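Long-range contact in extracellular ligand-binding receptor (Sphaerobacter thermophilus, PDB 4ZPJ), which probably serves as the extracellular substrate-binding component of an ABC transporter, capturing a small solute for uptake: residues 101-113 against 129-141. Numbering follows the deposited sequence. Where two conformers were deposited one is given.
Sequences SAGQPEQAITKTR and LSNEAAAVRDILV. With ZN (zinc ion), chain M.
Ser101 OG donates a hydrogen bond of 2.6 Å to Glu132 OE2, reaching the carboxylate from above its plane, 48° out of it. The other oxygen, Glu132 OE1, accepts Leu129 N at 3.0 Å on the anti side; Glu132 is N3 to this N-cap residue, whose leucine side chain can return no bond. Together the two bonds probably limit the carboxylate's rotation. Glutamate suits the place because its chain, extended beyond CG, carries the carboxylate from the first helical turn to the type I' turn 101-104. Gly103, at positive phi, lies against that group, its CA 3.0 Å from Glu132 OE2. An alanine here would probably leave Leu129 N without its carboxylate acceptor and remove the link from Ser101 OG to the helix start, though Ser101 would keep Thr62, beyond strand 55-61.

Apolar contacts continue along the helices, which cross at -40° with axes 8.5 Å apart. The small Ala108 admits Val136 CG1 at 3.8 Å from its CB, while Ile109 CG1 meets Ile139 CD1. Thr112 OG1 bonds back to Ala108 O (2.7 Å); with chi1 at -65°, the threonine methyl CG2 lies anti to the backbone N and meets Leu140 CD2 at 3.6 Å. At the exposed end, Arg113 lays one guanidinium face over Ile139 CG1. Asp138, outside the interface, binds a zinc ion through OD2 (2.2 Å).

The chemistry thus divides: a buried carboxylate ties turn to helix start, while aliphatic groups join two helices of this Rossmann-like lobe.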
loop_
_atom_site.group_PDB
_atom_site.type_symbol
_atom_site.label_atom_id
_atom_site.label_comp_id
_atom_site.label_asym_id
_atom_site.label_seq_id
_atom_site.Cartn_x
_atom_site.Cartn_y
_atom_site.Cartn_z
ATOM N N SER A 101 2.869 -17.874 3.722
ATOM C CA SER A 101 4.297 -17.723 4.050
ATOM C C SER A 101 4.520 -17.535 5.552
ATOM O O SER A 101 5.658 -17.577 6.006
ATOM C CB SER A 101 4.915 -16.550 3.297
ATOM O OG SER A 101 4.144 -15.349 3.431
ATOM N N ALA A 102 3.425 -17.297 6.288
ATOM C CA ALA A 102 3.438 -17.109 7.742
ATOM C C ALA A 102 4.364 -15.978 8.146
ATOM O O ALA A 102 4.951 -16.017 9.238
ATOM C CB ALA A 102 3.844 -18.415 8.461
ATOM N N GLY A 103 4.535 -14.998 7.259
ATOM C CA GLY A 103 5.448 -13.902 7.526
ATOM C C GLY A 103 6.902 -14.270 7.721
ATOM O O GLY A 103 7.617 -13.514 8.340
ATOM N N GLN A 104 7.358 -15.397 7.167
ATOM C CA GLN A 104 8.742 -15.865 7.414
ATOM C C GLN A 104 9.527 -16.085 6.130
ATOM O O GLN A 104 9.163 -16.947 5.327
ATOM C CB GLN A 104 8.744 -17.209 8.171
ATOM C CG GLN A 104 8.043 -17.193 9.518
ATOM C CD GLN A 104 8.814 -16.429 10.580
ATOM O OE1 GLN A 104 10.039 -16.263 10.489
ATOM N NE2 GLN A 104 8.098 -15.959 11.602
ATOM N N PRO A 105 10.647 -15.365 5.958
ATOM C CA PRO A 105 11.491 -15.527 4.764
ATOM C C PRO A 105 11.776 -16.967 4.333
ATOM O O PRO A 105 11.587 -17.286 3.162
ATOM C CB PRO A 105 12.776 -14.815 5.173
ATOM C CG PRO A 105 12.264 -13.662 5.996
ATOM C CD PRO A 105 11.130 -14.256 6.813
ATOM N N GLU A 106 12.186 -17.830 5.265
ATOM C CA GLU A 106 12.510 -19.205 4.851
ATOM C C GLU A 106 11.255 -19.936 4.383
ATOM O O GLU A 106 11.330 -20.621 3.371
ATOM C CB GLU A 106 13.311 -20.018 5.888
ATOM C CG GLU A 106 14.848 -20.048 5.654
ATOM C CD GLU A 106 15.299 -20.737 4.342
ATOM O OE1 GLU A 106 14.579 -21.649 3.837
ATOM O OE2 GLU A 106 16.387 -20.370 3.813
ATOM N N GLN A 107 10.111 -19.752 5.044
ATOM C CA GLN A 107 8.883 -20.346 4.574
ATOM C C GLN A 107 8.442 -19.704 3.244
ATOM O O GLN A 107 7.856 -20.380 2.430
ATOM C CB GLN A 107 7.775 -20.277 5.652
ATOM C CG GLN A 107 6.499 -21.064 5.297
ATOM C CD GLN A 107 5.568 -21.312 6.484
ATOM O OE1 GLN A 107 6.018 -21.575 7.605
ATOM N NE2 GLN A 107 4.266 -21.269 6.237
ATOM N N ALA A 108 8.774 -18.428 3.000
ATOM C CA ALA A 108 8.415 -17.767 1.734
ATOM C C ALA A 108 9.148 -18.450 0.599
ATOM O O ALA A 108 8.578 -18.698 -0.455
ATOM C CB ALA A 108 8.742 -16.280 1.758
ATOM N N ILE A 109 10.396 -18.810 0.869
ATOM C CA ILE A 109 11.258 -19.519 -0.078
ATOM C C ILE A 109 10.748 -20.917 -0.428
ATOM O O ILE A 109 10.647 -21.292 -1.604
ATOM C CB ILE A 109 12.696 -19.626 0.499
ATOM C CG1 ILE A 109 13.500 -18.368 0.146
ATOM C CG2 ILE A 109 13.433 -20.863 0.001
ATOM C CD1 ILE A 109 14.570 -18.032 1.168
ATOM N N THR A 110 10.448 -21.683 0.603
ATOM C CA THR A 110 9.890 -23.001 0.456
ATOM C C THR A 110 8.573 -22.901 -0.307
ATOM O O THR A 110 8.341 -23.592 -1.279
ATOM C CB THR A 110 9.616 -23.626 1.853
ATOM O OG1 THR A 110 10.856 -23.762 2.580
ATOM C CG2 THR A 110 8.937 -24.997 1.711
ATOM N N LYS A 111 7.676 -22.067 0.164
ATOM C CA LYS A 111 6.403 -21.931 -0.533
ATOM C C LYS A 111 6.564 -21.526 -1.994
ATOM O O LYS A 111 5.870 -22.057 -2.847
ATOM C CB LYS A 111 5.470 -20.972 0.224
ATOM C CG LYS A 111 4.960 -21.556 1.559
ATOM C CD LYS A 111 4.624 -23.049 1.471
ATOM C CE LYS A 111 3.951 -23.574 2.728
ATOM N NZ LYS A 111 2.569 -23.086 2.818
ATOM N N THR A 112 7.477 -20.600 -2.265
ATOM C CA THR A 112 7.648 -20.075 -3.598
ATOM C C THR A 112 8.237 -21.172 -4.440
ATOM O O THR A 112 7.755 -21.404 -5.541
ATOM C CB THR A 112 8.540 -18.806 -3.609
ATOM O OG1 THR A 112 7.885 -17.744 -2.910
ATOM C CG2 THR A 112 8.807 -18.329 -5.002
ATOM N N ARG A 113 9.230 -21.904 -3.908
ATOM C CA ARG A 113 9.801 -22.997 -4.688
ATOM C C ARG A 113 8.761 -24.035 -5.060
ATOM O O ARG A 113 8.754 -24.512 -6.173
ATOM C CB ARG A 113 10.965 -23.681 -3.977
ATOM C CG ARG A 113 12.261 -22.904 -4.139
ATOM C CD ARG A 113 13.513 -23.782 -4.012
ATOM N NE ARG A 113 14.613 -23.207 -4.816
ATOM C CZ ARG A 113 15.506 -22.296 -4.391
ATOM N NH1 ARG A 113 15.500 -21.837 -3.140
ATOM N NH2 ARG A 113 16.439 -21.854 -5.223
ATOM N N LEU A 129 5.493 -9.353 3.052
ATOM C CA LEU A 129 6.559 -8.629 3.794
ATOM C C LEU A 129 7.788 -8.345 2.933
ATOM O O LEU A 129 8.172 -9.171 2.077
ATOM C CB LEU A 129 6.982 -9.407 5.032
ATOM C CG LEU A 129 5.848 -9.644 6.055
ATOM C CD1 LEU A 129 6.356 -10.421 7.256
ATOM C CD2 LEU A 129 5.177 -8.342 6.503
ATOM N N SER A 130 8.402 -7.186 3.174
ATOM C CA SER A 130 9.598 -6.794 2.457
ATOM C C SER A 130 10.711 -7.771 2.667
ATOM O O SER A 130 11.418 -8.097 1.715
ATOM C CB SER A 130 10.085 -5.395 2.888
ATOM O OG SER A 130 9.147 -4.396 2.515
ATOM N N ASN A 131 10.891 -8.261 3.895
ATOM C CA ASN A 131 11.903 -9.321 4.086
ATOM C C ASN A 131 11.571 -10.600 3.292
ATOM O O ASN A 131 12.467 -11.250 2.810
ATOM C CB ASN A 131 12.236 -9.609 5.574
ATOM C CG ASN A 131 11.021 -10.043 6.402
ATOM O OD1 ASN A 131 9.929 -10.287 5.886
ATOM N ND2 ASN A 131 11.225 -10.143 7.716
ATOM N N GLU A 132 10.292 -10.916 3.098
ATOM C CA GLU A 132 9.940 -12.095 2.289
ATOM C C GLU A 132 10.283 -11.832 0.804
ATOM O O GLU A 132 10.831 -12.679 0.121
ATOM C CB GLU A 132 8.457 -12.433 2.428
ATOM C CG GLU A 132 8.052 -13.199 3.677
ATOM C CD GLU A 132 6.542 -13.204 3.901
ATOM O OE1 GLU A 132 5.783 -12.280 3.399
ATOM O OE2 GLU A 132 6.111 -14.131 4.616
ATOM N N ALA A 133 9.986 -10.624 0.330
ATOM C CA ALA A 133 10.321 -10.218 -1.063
ATOM C C ALA A 133 11.811 -10.325 -1.386
ATOM O O ALA A 133 12.196 -10.870 -2.433
ATOM C CB ALA A 133 9.883 -8.779 -1.300
ATOM N N ALA A 134 12.637 -9.761 -0.501
ATOM C CA ALA A 134 14.075 -9.813 -0.669
ATOM C C ALA A 134 14.572 -11.281 -0.676
ATOM O O ALA A 134 15.438 -11.660 -1.485
ATOM C CB ALA A 134 14.777 -9.009 0.438
ATOM N N ALA A 135 14.016 -12.110 0.198
ATOM C CA ALA A 135 14.444 -13.505 0.231
ATOM C C ALA A 135 13.984 -14.308 -1.008
ATOM O O ALA A 135 14.636 -15.240 -1.375
ATOM C CB ALA A 135 14.007 -14.172 1.529
ATOM N N VAL A 136 12.915 -13.945 -1.706
ATOM C CA VAL A 136 12.492 -14.792 -2.886
ATOM C C VAL A 136 12.787 -14.179 -4.291
ATOM O O VAL A 136 12.617 -14.821 -5.357
ATOM C CB VAL A 136 10.999 -15.150 -2.776
ATOM C CG1 VAL A 136 10.718 -15.884 -1.504
ATOM C CG2 VAL A 136 10.100 -13.891 -2.861
ATOM N N ARG A 137 13.261 -12.942 -4.299
ATOM C CA ARG A 137 13.470 -12.194 -5.561
ATOM C C ARG A 137 14.290 -12.956 -6.568
ATOM O O ARG A 137 13.850 -13.158 -7.724
ATOM C CB ARG A 137 14.139 -10.848 -5.270
ATOM C CG ARG A 137 14.299 -9.954 -6.496
ATOM C CD ARG A 137 15.723 -10.042 -6.988
ATOM N NE ARG A 137 15.898 -9.262 -8.191
ATOM C CZ ARG A 137 16.699 -9.596 -9.203
ATOM N NH1 ARG A 137 16.759 -8.793 -10.272
ATOM N NH2 ARG A 137 17.426 -10.710 -9.154
ATOM N N ASP A 138 15.487 -13.357 -6.152
ATOM C CA ASP A 138 16.382 -14.145 -6.997
ATOM C C ASP A 138 15.725 -15.438 -7.491
ATOM O O ASP A 138 15.885 -15.795 -8.655
ATOM C CB ASP A 138 17.750 -14.394 -6.303
ATOM C CG ASP A 138 18.712 -13.182 -6.441
ATOM O OD1 ASP A 138 18.291 -12.155 -6.997
ATOM O OD2 ASP A 138 19.888 -13.211 -6.017
ATOM N N ILE A 139 14.935 -16.109 -6.656
ATOM C CA ILE A 139 14.229 -17.329 -7.102
ATOM C C ILE A 139 13.231 -17.008 -8.208
ATOM O O ILE A 139 13.176 -17.655 -9.236
ATOM C CB ILE A 139 13.523 -18.038 -5.919
ATOM C CG1 ILE A 139 14.573 -18.759 -5.017
ATOM C CG2 ILE A 139 12.519 -19.057 -6.408
ATOM C CD1 ILE A 139 14.190 -18.821 -3.554
ATOM N N LEU A 140 12.431 -15.984 -8.000
ATOM C CA LEU A 140 11.461 -15.629 -9.002
ATOM C C LEU A 140 12.142 -15.265 -10.314
ATOM O O LEU A 140 11.725 -15.731 -11.371
ATOM C CB LEU A 140 10.590 -14.510 -8.500
ATOM C CG LEU A 140 9.729 -14.823 -7.267
ATOM C CD1 LEU A 140 9.067 -13.532 -6.837
ATOM C CD2 LEU A 140 8.674 -15.868 -7.571
ATOM N N VAL A 141 13.223 -14.502 -10.243
ATOM C CA VAL A 141 13.902 -14.038 -11.474
ATOM C C VAL A 141 14.599 -15.170 -12.177
ATOM O O VAL A 141 14.450 -15.348 -13.394
ATOM C CB VAL A 141 14.893 -12.875 -11.207
ATOM C CG1 VAL A 141 15.716 -12.552 -12.473
ATOM C CG2 VAL A 141 14.126 -11.650 -10.714
HETATM ZN ZN ZN M . 20.403 -11.246 -5.188
HETATM O O HOH W 1 22.336 -12.339 -5.162
HETATM O O HOH W 2 18.414 -10.033 -4.199
#